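Local coordinates for Non-fluorescent flavoprotein (Photobacterium phosphoreum, PDB 1FVP), which binds flavin mononucleotide carrying a covalently attached myristate, probably a by-product of the bioluminescence reaction, and is a homodimeric, non-fluorescent member of the bacterial luciferase family, at residues N2-F10 and N193-E202; F94-E102 and S164-N172. All coordinates share one frame; numbering follows the deposited sequence.

Contact 1 (N2-F10 and N193-E202); sequences NKWNYGVFF and NTVDFLLCFE. With FMA (6-(3-tetradecanoic acid) flavine mononucleotide), chain D.
Phe9, Phe197 and Trp4 have the most surface buried where strand 6-10 runs beside strand 195-199 in the same direction. Phe9 holds CG between its backbone N and carbonyl carbon (chi1 82°), which brings the ring back against the Leu198-Cys200 backbone. Cys200 CB sits over one face of it, 3.5 Å from the ring centroid in a CH-pi contact, with the sulfur farther off above the same ring; the Leu198 carbonyl lies at the ring's edge. Phe197, farther back along its strand, packs against both Trp4 and Tyr6. Its edge, through CE1, is turned to the face of Trp4 in an offset edge-to-face pair, centroids 5.5 Å apart and planes at 66°. Tyr6 lies alongside, its ring plane tilted 15° from that of Phe197, and the two meet rim to rim. Trp4 carries the flavin on its other face, with flavin C4 3.4 Å above the ring plane, and flavin N3 donates to Asn2 O at 2.8 Å. Asn193 OD1 accepts a hydrogen bond from the ribityl hydroxyl O2B of FMA. Tyr6 and Leu199 meet the fatty-acid tail at C7' and C9'. Between the strands, Gly7 N bonds to Phe197 O at 2.9 Å; Leu198 CD2 packs on Gly7 CA. The parallel pair belongs to the curled, largely parallel sheet of the luciferase-family alpha/beta fold. Strand 6-11 is flanked by strands 42-48 and 195-199; the latter also pairs with strand 126-134, while Val221 of helix 207-227 covers Tyr6 and Met214 covers Phe201.

Contact 2 (F94-E102 and S164-N172); sequences FKWDDINEE and SIDSIIQSN
Ser171 sets OG anti to its carbonyl carbon, beside its backbone N (chi1 -63°), where it can serve the helix and the facing loop together. Asn172, the first residue beyond the helix, has a similar chi1 of -79°, which turns its amide toward Trp96. The Ser171 hydroxyl donates to Ser167 O one turn back, at 2.9 Å, and accepts a nearly straight bond from Asn100 N at 3.0 Å (169° at the hydrogen), so it links helix 166-171 to the start of helix 100-116. Asn172 ND2 likewise serves two carbonyls, Ile168 O at 2.9 Å and Trp96 O at 3.2 Å, approaching each from above its carbonyl plane. Its OD1 accepts from His131 N, and the amide is therefore held at both ends. Between these bonds, aliphatic groups pack on polar residues: Ile99 lays CG1 3.5 Å from Ser167 OG, with CD1 reaching toward Ser164, and Ile168 CG2 rests on Asp97 CA. The contact joins the loop after strand 92-94 to a short helix following helix 138-155; Ile169 packs on that long helix, Asp166 forms a salt bridge with Lys146 on it, and Trp96 packs against Ile149 of helix 138-155 and Met129 of strand 126-134.

In the fold
From the N terminus the chain first lays down strand 6-11, the opening half of contact 1, whose partner arrives only near the C-terminal end, after 182 residues. Contact 2 lies wholly within that span: residues 94-102 run from the end of strand 92-94 into helix 100-116, and after strand 126-134 and helix 138-155 the chain returns at residues 164-172, closing a loop of 61 residues. The loops nest and do not cross. Contact 1 joins two neighbouring strands of the sheet beside bound flavin, whereas contact 2 ties the loop after strand 92-94 and the helix start to helix 166-171. Their centres are about 16 Å apart, yet the Phe9 and Trp96 rings meet, connecting the two directly.

Contact 1 (N2-F10 and N193-E202)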
loop_
_atom_site.group_PDB
_atom_site.type_symbol
_atom_site.label_atom_id
_atom_site.label_comp_id
_atom_site.label_asym_id
_atom_site.label_seq_id
_atom_site.Cartn_x
_atom_site.Cartn_y
_atom_site.Cartn_z
ATOM N N ASN A 2 -6.574 18.859 -12.562
ATOM C CA ASN A 2 -5.906 19.327 -13.774
ATOM C C ASN A 2 -4.426 19.364 -13.291
ATOM O O ASN A 2 -3.444 19.418 -14.014
ATOM C CB ASN A 2 -6.415 20.637 -14.307
ATOM C CG ASN A 2 -5.623 21.868 -13.903
ATOM O OD1 ASN A 2 -4.988 21.959 -12.833
ATOM N ND2 ASN A 2 -5.640 22.880 -14.780
ATOM N N LYS A 3 -4.418 19.396 -11.964
ATOM C CA LYS A 3 -3.236 19.389 -11.121
ATOM C C LYS A 3 -2.902 17.879 -11.021
ATOM O O LYS A 3 -3.802 17.142 -10.618
ATOM C CB LYS A 3 -3.460 19.850 -9.693
ATOM C CG LYS A 3 -2.369 19.383 -8.722
ATOM C CD LYS A 3 -2.679 19.770 -7.293
ATOM C CE LYS A 3 -1.793 19.056 -6.292
ATOM N NZ LYS A 3 -1.822 19.777 -4.987
ATOM N N TRP A 4 -1.686 17.581 -11.378
ATOM C CA TRP A 4 -1.138 16.233 -11.388
ATOM C C TRP A 4 -0.287 15.953 -10.144
ATOM O O TRP A 4 0.754 16.608 -9.980
ATOM C CB TRP A 4 -0.261 16.034 -12.616
ATOM C CG TRP A 4 -0.928 16.263 -13.916
ATOM C CD1 TRP A 4 -2.193 16.693 -14.193
ATOM C CD2 TRP A 4 -0.278 16.092 -15.195
ATOM N NE1 TRP A 4 -2.378 16.804 -15.547
ATOM C CE2 TRP A 4 -1.227 16.432 -16.186
ATOM C CE3 TRP A 4 0.997 15.667 -15.562
ATOM C CZ2 TRP A 4 -0.929 16.360 -17.535
ATOM C CZ3 TRP A 4 1.286 15.608 -16.902
ATOM C CH2 TRP A 4 0.347 15.940 -17.875
ATOM N N ASN A 5 -0.774 14.999 -9.372
ATOM C CA ASN A 5 -0.032 14.595 -8.144
ATOM C C ASN A 5 0.973 13.573 -8.698
ATOM O O ASN A 5 0.696 13.001 -9.779
ATOM C CB ASN A 5 -1.017 14.180 -7.074
ATOM C CG ASN A 5 -0.524 14.177 -5.645
ATOM O OD1 ASN A 5 -0.511 13.113 -4.984
ATOM N ND2 ASN A 5 -0.111 15.323 -5.092
ATOM N N TYR A 6 2.084 13.390 -8.021
ATOM C CA TYR A 6 3.138 12.450 -8.409
ATOM C C TYR A 6 3.547 11.581 -7.224
ATOM O O TYR A 6 3.705 12.078 -6.101
ATOM C CB TYR A 6 4.376 13.193 -8.929
ATOM C CG TYR A 6 4.106 13.993 -10.173
ATOM C CD1 TYR A 6 4.038 13.365 -11.421
ATOM C CD2 TYR A 6 3.921 15.365 -10.115
ATOM C CE1 TYR A 6 3.797 14.092 -12.585
ATOM C CE2 TYR A 6 3.664 16.109 -11.267
ATOM C CZ TYR A 6 3.606 15.466 -12.496
ATOM O OH TYR A 6 3.364 16.224 -13.603
ATOM N N GLY A 7 3.718 10.313 -7.528
ATOM C CA GLY A 7 4.111 9.298 -6.523
ATOM C C GLY A 7 5.285 8.508 -7.090
ATOM O O GLY A 7 5.667 8.790 -8.234
ATOM N N VAL A 8 5.825 7.590 -6.324
ATOM C CA VAL A 8 6.967 6.757 -6.749
ATOM C C VAL A 8 6.597 5.302 -6.448
ATOM O O VAL A 8 5.782 5.075 -5.531
ATOM C CB VAL A 8 8.237 7.220 -6.014
ATOM C CG1 VAL A 8 9.343 6.179 -6.019
ATOM C CG2 VAL A 8 8.759 8.553 -6.504
ATOM N N PHE A 9 7.191 4.372 -7.171
ATOM C CA PHE A 9 6.921 2.942 -6.937
ATOM C C PHE A 9 8.232 2.171 -7.169
ATOM O O PHE A 9 9.130 2.689 -7.837
ATOM C CB PHE A 9 5.807 2.405 -7.791
ATOM C CG PHE A 9 6.154 2.001 -9.192
ATOM C CD1 PHE A 9 6.572 0.698 -9.468
ATOM C CD2 PHE A 9 6.055 2.925 -10.229
ATOM C CE1 PHE A 9 6.883 0.324 -10.760
ATOM C CE2 PHE A 9 6.367 2.567 -11.546
ATOM C CZ PHE A 9 6.788 1.259 -11.786
ATOM N N PHE A 10 8.240 0.971 -6.648
ATOM C CA PHE A 10 9.356 0.032 -6.711
ATOM C C PHE A 10 8.826 -1.385 -6.996
ATOM O O PHE A 10 7.771 -1.729 -6.428
ATOM C CB PHE A 10 10.103 -0.039 -5.384
ATOM C CG PHE A 10 10.482 1.203 -4.675
ATOM C CD1 PHE A 10 9.618 1.812 -3.784
ATOM C CD2 PHE A 10 11.740 1.770 -4.871
ATOM C CE1 PHE A 10 9.991 2.965 -3.111
ATOM C CE2 PHE A 10 12.147 2.936 -4.224
ATOM C CZ PHE A 10 11.253 3.527 -3.327
ATOM N N ASN A 193 -5.971 12.588 -20.661
ATOM C CA ASN A 193 -5.388 13.436 -19.607
ATOM C C ASN A 193 -6.020 13.160 -18.244
ATOM O O ASN A 193 -6.186 14.121 -17.468
ATOM C CB ASN A 193 -5.535 14.894 -20.045
ATOM C CG ASN A 193 -4.243 15.504 -20.540
ATOM O OD1 ASN A 193 -4.055 16.709 -20.307
ATOM N ND2 ASN A 193 -3.356 14.747 -21.175
ATOM N N THR A 194 -6.324 11.904 -17.969
ATOM C CA THR A 194 -6.943 11.500 -16.704
ATOM C C THR A 194 -6.068 10.650 -15.797
ATOM O O THR A 194 -6.647 9.817 -15.014
ATOM C CB THR A 194 -8.313 10.746 -16.981
ATOM O OG1 THR A 194 -8.042 9.397 -17.480
ATOM C CG2 THR A 194 -9.207 11.534 -17.945
ATOM N N VAL A 195 -4.741 10.816 -15.849
ATOM C CA VAL A 195 -3.925 9.952 -14.972
ATOM C C VAL A 195 -2.891 10.768 -14.207
ATOM O O VAL A 195 -2.556 11.853 -14.669
ATOM C CB VAL A 195 -3.223 8.883 -15.820
ATOM C CG1 VAL A 195 -4.125 7.818 -16.385
ATOM C CG2 VAL A 195 -2.404 9.598 -16.888
ATOM N N ASP A 196 -2.472 10.173 -13.131
ATOM C CA ASP A 196 -1.483 10.528 -12.128
ATOM C C ASP A 196 -0.411 9.433 -12.257
ATOM O O ASP A 196 -0.805 8.315 -12.656
ATOM C CB ASP A 196 -2.099 10.629 -10.748
ATOM C CG ASP A 196 -2.362 12.085 -10.390
ATOM O OD1 ASP A 196 -2.419 12.935 -11.299
ATOM O OD2 ASP A 196 -2.508 12.327 -9.167
ATOM N N PHE A 197 0.844 9.754 -11.952
ATOM C CA PHE A 197 1.914 8.764 -12.145
ATOM C C PHE A 197 2.725 8.300 -10.944
ATOM O O PHE A 197 3.144 8.972 -10.013
ATOM C CB PHE A 197 2.871 9.211 -13.249
ATOM C CG PHE A 197 2.331 10.149 -14.263
ATOM C CD1 PHE A 197 2.251 11.508 -13.965
ATOM C CD2 PHE A 197 1.899 9.681 -15.503
ATOM C CE1 PHE A 197 1.741 12.412 -14.902
ATOM C CE2 PHE A 197 1.383 10.564 -16.461
ATOM C CZ PHE A 197 1.316 11.932 -16.134
ATOM N N LEU A 198 2.956 7.007 -11.030
ATOM C CA LEU A 198 3.737 6.207 -10.093
ATOM C C LEU A 198 4.879 5.795 -11.042
ATOM O O LEU A 198 4.568 4.896 -11.857
ATOM C CB LEU A 198 2.880 5.047 -9.632
ATOM C CG LEU A 198 1.840 5.250 -8.566
ATOM C CD1 LEU A 198 1.585 3.935 -7.823
ATOM C CD2 LEU A 198 2.338 6.319 -7.591
ATOM N N LEU A 199 6.003 6.456 -10.928
ATOM C CA LEU A 199 7.128 6.213 -11.826
ATOM C C LEU A 199 8.357 5.669 -11.139
ATOM O O LEU A 199 8.952 6.394 -10.329
ATOM C CB LEU A 199 7.343 7.550 -12.571
ATOM C CG LEU A 199 6.991 8.850 -11.880
ATOM C CD1 LEU A 199 7.707 9.015 -10.546
ATOM C CD2 LEU A 199 7.368 10.031 -12.763
ATOM N N CYS A 200 8.754 4.464 -11.481
ATOM C CA CYS A 200 9.922 3.760 -10.946
ATOM C C CYS A 200 11.222 4.293 -11.525
ATOM O O CYS A 200 11.386 4.088 -12.746
ATOM C CB CYS A 200 9.858 2.271 -11.339
ATOM S SG CYS A 200 11.182 1.267 -10.598
ATOM N N PHE A 201 12.102 4.882 -10.750
ATOM C CA PHE A 201 13.377 5.377 -11.320
ATOM C C PHE A 201 14.477 4.390 -10.920
ATOM O O PHE A 201 15.614 4.836 -10.698
ATOM C CB PHE A 201 13.746 6.743 -10.816
ATOM C CG PHE A 201 12.903 7.953 -10.940
ATOM C CD1 PHE A 201 12.808 8.617 -12.159
ATOM C CD2 PHE A 201 12.239 8.485 -9.835
ATOM C CE1 PHE A 201 12.033 9.754 -12.312
ATOM C CE2 PHE A 201 11.457 9.629 -9.942
ATOM C CZ PHE A 201 11.363 10.256 -11.195
ATOM N N GLU A 202 14.162 3.126 -10.798
ATOM C CA GLU A 202 15.129 2.132 -10.343
ATOM C C GLU A 202 15.880 1.404 -11.426
ATOM O O GLU A 202 16.570 0.418 -11.063
ATOM C CB GLU A 202 14.508 1.023 -9.494
ATOM C CG GLU A 202 13.884 1.213 -8.141
ATOM C CD GLU A 202 14.562 2.206 -7.246
ATOM O OE1 GLU A 202 14.376 3.410 -7.267
ATOM O OE2 GLU A 202 15.340 1.633 -6.460
HETATM N N1 FMA D . -1.612 19.738 -18.378
HETATM C C2 FMA D . -2.217 19.764 -17.189
HETATM O O2 FMA D . -3.362 19.847 -16.950
HETATM N N3 FMA D . -1.406 19.676 -15.982
HETATM C C4 FMA D . -0.065 19.574 -16.052
HETATM O O4 FMA D . 0.568 19.511 -15.020
HETATM C C4A FMA D . 0.563 19.553 -17.337
HETATM N N5 FMA D . 1.856 19.459 -17.518
HETATM C C5A FMA D . 2.502 19.439 -18.695
HETATM C C6 FMA D . 3.887 19.334 -18.790
HETATM C C7 FMA D . 4.453 19.320 -20.040
HETATM C C7M FMA D . 5.999 19.198 -20.277
HETATM C C8 FMA D . 3.651 19.419 -21.237
HETATM C C8M FMA D . 4.223 19.411 -22.617
HETATM C C9 FMA D . 2.283 19.525 -21.104
HETATM C C9A FMA D . 1.659 19.533 -19.891
HETATM N N10 FMA D . 0.288 19.629 -19.693
HETATM C C10 FMA D . -0.337 19.655 -18.516
HETATM C C1B FMA D . -0.638 19.725 -20.907
HETATM C C2B FMA D . -2.100 19.147 -20.672
HETATM O O2B FMA D . -2.233 18.277 -21.782
HETATM C C3B FMA D . -3.094 20.286 -20.662
HETATM O "O3'" FMA D . -2.476 21.497 -20.361
HETATM C C4B FMA D . -4.297 20.106 -19.729
HETATM O "O4'" FMA D . -5.036 18.877 -20.062
HETATM C C5B FMA D . -5.279 21.303 -19.868
HETATM O "O5'" FMA D . -6.638 20.691 -20.290
HETATM P P FMA D . -7.575 21.121 -21.488
HETATM O O1P FMA D . -8.029 22.535 -20.985
HETATM O O2P FMA D . -6.760 21.191 -22.685
HETATM O O3P FMA D . -8.528 20.135 -21.657
HETATM C "C1'" FMA D . 5.909 20.877 -16.148
HETATM O "O1'" FMA D . 6.827 20.821 -17.052
HETATM O "O2'" FMA D . 6.009 21.714 -15.245
HETATM C "C2'" FMA D . 4.570 20.463 -16.663
HETATM C "C3'" FMA D . 4.654 19.207 -17.540
HETATM C "C4'" FMA D . 4.339 18.018 -16.683
HETATM C "C5'" FMA D . 5.457 17.229 -16.043
HETATM C "C6'" FMA D . 5.284 15.735 -16.168
HETATM C "C7'" FMA D . 5.968 14.970 -15.043
HETATM C "C8'" FMA D . 7.039 14.043 -15.435
HETATM C "C9'" FMA D . 6.713 12.584 -15.710
HETATM C C11 FMA D . 7.799 11.856 -16.441
HETATM C C12 FMA D . 9.241 12.090 -16.175
HETATM C C13 FMA D . 10.269 11.244 -16.849
HETATM C C14 FMA D . 11.700 11.494 -16.493
HETATM C C15 FMA D . 12.091 12.942 -16.408
#

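Contact 2 (F94-E102 and S164-N172)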
loop_
_atom_site.group_PDB
_atom_site.type_symbol
_atom_site.label_atom_id
_atom_site.label_comp_id
_atom_site.label_asym_id
_atom_site.label_seq_id
_atom_site.Cartn_x
_atom_site.Cartn_y
_atom_site.Cartn_z
ATOM N N PHE A 94 -2.946 1.601 -13.803
ATOM C CA PHE A 94 -2.479 1.049 -15.082
ATOM C C PHE A 94 -1.188 0.289 -14.944
ATOM O O PHE A 94 -0.290 0.811 -14.279
ATOM C CB PHE A 94 -2.508 2.135 -16.173
ATOM C CG PHE A 94 -3.949 2.370 -16.589
ATOM C CD1 PHE A 94 -4.599 1.391 -17.353
ATOM C CD2 PHE A 94 -4.651 3.490 -16.184
ATOM C CE1 PHE A 94 -5.909 1.541 -17.757
ATOM C CE2 PHE A 94 -5.988 3.659 -16.563
ATOM C CZ PHE A 94 -6.605 2.686 -17.343
ATOM N N LYS A 95 -1.138 -0.902 -15.538
ATOM C CA LYS A 95 0.099 -1.690 -15.437
ATOM C C LYS A 95 1.232 -1.044 -16.241
ATOM O O LYS A 95 1.108 -0.241 -17.167
ATOM C CB LYS A 95 0.003 -3.163 -15.735
ATOM C CG LYS A 95 -0.682 -3.923 -14.588
ATOM C CD LYS A 95 -0.162 -5.329 -14.521
ATOM C CE LYS A 95 -0.361 -6.137 -15.774
ATOM N NZ LYS A 95 -0.638 -7.562 -15.414
ATOM N N TRP A 96 2.403 -1.424 -15.814
ATOM C CA TRP A 96 3.729 -1.014 -16.298
ATOM C C TRP A 96 4.070 -1.826 -17.539
ATOM O O TRP A 96 4.496 -1.151 -18.492
ATOM C CB TRP A 96 4.627 -1.127 -15.131
ATOM C CG TRP A 96 5.823 -1.788 -14.669
ATOM C CD1 TRP A 96 6.545 -1.292 -13.606
ATOM C CD2 TRP A 96 6.525 -2.978 -15.035
ATOM N NE1 TRP A 96 7.619 -2.077 -13.314
ATOM C CE2 TRP A 96 7.643 -3.121 -14.194
ATOM C CE3 TRP A 96 6.327 -3.938 -16.002
ATOM C CZ2 TRP A 96 8.556 -4.159 -14.288
ATOM C CZ3 TRP A 96 7.225 -4.987 -16.102
ATOM C CH2 TRP A 96 8.332 -5.103 -15.267
ATOM N N ASP A 97 3.872 -3.129 -17.514
ATOM C CA ASP A 97 4.156 -4.026 -18.628
ATOM C C ASP A 97 2.979 -4.184 -19.606
ATOM O O ASP A 97 2.753 -5.280 -20.168
ATOM C CB ASP A 97 4.654 -5.404 -18.220
ATOM C CG ASP A 97 4.000 -6.006 -17.011
ATOM O OD1 ASP A 97 3.288 -5.349 -16.257
ATOM O OD2 ASP A 97 4.250 -7.213 -16.818
ATOM N N ASP A 98 2.273 -3.105 -19.827
ATOM C CA ASP A 98 1.133 -3.117 -20.743
ATOM C C ASP A 98 1.492 -2.267 -21.948
ATOM O O ASP A 98 1.661 -1.054 -21.763
ATOM C CB ASP A 98 -0.126 -2.657 -20.000
ATOM C CG ASP A 98 -0.920 -3.904 -19.610
ATOM O OD1 ASP A 98 -0.661 -4.965 -20.210
ATOM O OD2 ASP A 98 -1.783 -3.808 -18.717
ATOM N N ILE A 99 1.607 -2.909 -23.099
ATOM C CA ILE A 99 1.921 -2.102 -24.310
ATOM C C ILE A 99 0.885 -0.982 -24.256
ATOM O O ILE A 99 -0.327 -1.271 -24.205
ATOM C CB ILE A 99 1.813 -2.991 -25.578
ATOM C CG1 ILE A 99 3.120 -3.807 -25.765
ATOM C CG2 ILE A 99 1.479 -2.205 -26.868
ATOM C CD1 ILE A 99 2.853 -5.120 -26.569
ATOM N N ASN A 100 1.315 0.249 -24.234
ATOM C CA ASN A 100 0.426 1.419 -24.167
ATOM C C ASN A 100 -0.874 1.232 -24.936
ATOM O O ASN A 100 -1.938 1.769 -24.601
ATOM C CB ASN A 100 1.243 2.619 -24.640
ATOM C CG ASN A 100 0.591 3.879 -24.125
ATOM O OD1 ASN A 100 0.954 4.360 -23.053
ATOM N ND2 ASN A 100 -0.362 4.340 -24.920
ATOM N N GLU A 101 -0.800 0.482 -26.015
ATOM C CA GLU A 101 -1.945 0.194 -26.877
ATOM C C GLU A 101 -3.009 -0.517 -26.047
ATOM O O GLU A 101 -4.027 0.080 -25.687
ATOM C CB GLU A 101 -1.557 -0.714 -28.032
ATOM C CG GLU A 101 -2.115 -0.362 -29.409
ATOM C CD GLU A 101 -1.465 -1.111 -30.546
ATOM O OE1 GLU A 101 -1.524 -2.333 -30.615
ATOM O OE2 GLU A 101 -0.902 -0.307 -31.323
ATOM N N GLU A 102 -2.740 -1.776 -25.753
ATOM C CA GLU A 102 -3.596 -2.650 -24.971
ATOM C C GLU A 102 -3.996 -2.030 -23.643
ATOM O O GLU A 102 -5.157 -2.170 -23.205
ATOM C CB GLU A 102 -2.947 -3.993 -24.663
ATOM C CG GLU A 102 -3.688 -4.905 -23.680
ATOM C CD GLU A 102 -2.954 -6.195 -23.440
ATOM O OE1 GLU A 102 -1.737 -6.271 -23.591
ATOM O OE2 GLU A 102 -3.664 -7.160 -23.085
ATOM N N SER A 164 8.751 -9.280 -27.986
ATOM C CA SER A 164 8.372 -8.055 -27.267
ATOM C C SER A 164 8.862 -7.845 -25.841
ATOM O O SER A 164 8.346 -8.351 -24.838
ATOM C CB SER A 164 6.849 -7.850 -27.270
ATOM O OG SER A 164 6.531 -6.865 -26.289
ATOM N N ILE A 165 9.859 -6.995 -25.766
ATOM C CA ILE A 165 10.568 -6.481 -24.608
ATOM C C ILE A 165 10.953 -5.035 -25.004
ATOM O O ILE A 165 11.265 -4.223 -24.131
ATOM C CB ILE A 165 11.768 -7.293 -24.057
ATOM C CG1 ILE A 165 11.437 -7.797 -22.616
ATOM C CG2 ILE A 165 13.139 -6.568 -24.018
ATOM C CD1 ILE A 165 10.639 -9.125 -22.639
ATOM N N ASP A 166 10.882 -4.824 -26.310
ATOM C CA ASP A 166 11.208 -3.504 -26.867
ATOM C C ASP A 166 10.018 -2.567 -26.684
ATOM O O ASP A 166 10.183 -1.411 -26.258
ATOM C CB ASP A 166 11.725 -3.632 -28.285
ATOM C CG ASP A 166 13.177 -4.050 -28.414
ATOM O OD1 ASP A 166 14.066 -3.619 -27.660
ATOM O OD2 ASP A 166 13.438 -4.856 -29.344
ATOM N N SER A 167 8.834 -3.058 -26.975
ATOM C CA SER A 167 7.577 -2.293 -26.861
ATOM C C SER A 167 7.306 -1.843 -25.427
ATOM O O SER A 167 6.922 -0.675 -25.209
ATOM C CB SER A 167 6.409 -3.111 -27.404
ATOM O OG SER A 167 6.435 -4.379 -26.751
ATOM N N ILE A 168 7.490 -2.772 -24.480
ATOM C CA ILE A 168 7.266 -2.409 -23.073
ATOM C C ILE A 168 8.111 -1.145 -22.865
ATOM O O ILE A 168 7.541 -0.124 -22.475
ATOM C CB ILE A 168 7.614 -3.478 -22.010
ATOM C CG1 ILE A 168 6.835 -4.787 -22.252
ATOM C CG2 ILE A 168 7.368 -2.934 -20.568
ATOM C CD1 ILE A 168 7.372 -5.978 -21.420
ATOM N N ILE A 169 9.394 -1.298 -23.182
ATOM C CA ILE A 169 10.337 -0.181 -23.044
ATOM C C ILE A 169 9.834 1.033 -23.832
ATOM O O ILE A 169 9.823 2.153 -23.303
ATOM C CB ILE A 169 11.800 -0.535 -23.435
ATOM C CG1 ILE A 169 12.319 -1.787 -22.708
ATOM C CG2 ILE A 169 12.735 0.695 -23.184
ATOM C CD1 ILE A 169 13.630 -2.365 -23.331
ATOM N N GLN A 170 9.442 0.752 -25.062
ATOM C CA GLN A 170 8.920 1.788 -25.966
ATOM C C GLN A 170 7.701 2.457 -25.317
ATOM O O GLN A 170 7.439 3.646 -25.589
ATOM C CB GLN A 170 8.585 1.254 -27.342
ATOM C CG GLN A 170 9.751 0.876 -28.214
ATOM C CD GLN A 170 10.532 2.056 -28.752
ATOM O OE1 GLN A 170 9.962 3.047 -29.225
ATOM N NE2 GLN A 170 11.859 1.920 -28.664
ATOM N N SER A 171 6.993 1.701 -24.497
ATOM C CA SER A 171 5.805 2.196 -23.791
ATOM C C SER A 171 6.270 3.003 -22.567
ATOM O O SER A 171 5.682 4.049 -22.242
ATOM C CB SER A 171 4.866 1.101 -23.346
ATOM O OG SER A 171 4.289 0.340 -24.375
ATOM N N ASN A 172 7.315 2.469 -21.948
ATOM C CA ASN A 172 7.916 3.092 -20.751
ATOM C C ASN A 172 8.630 4.389 -21.127
ATOM O O ASN A 172 8.727 4.713 -22.323
ATOM C CB ASN A 172 8.695 2.056 -19.956
ATOM C CG ASN A 172 7.762 1.195 -19.118
ATOM O OD1 ASN A 172 7.530 1.537 -17.952
ATOM N ND2 ASN A 172 7.213 0.101 -19.631
#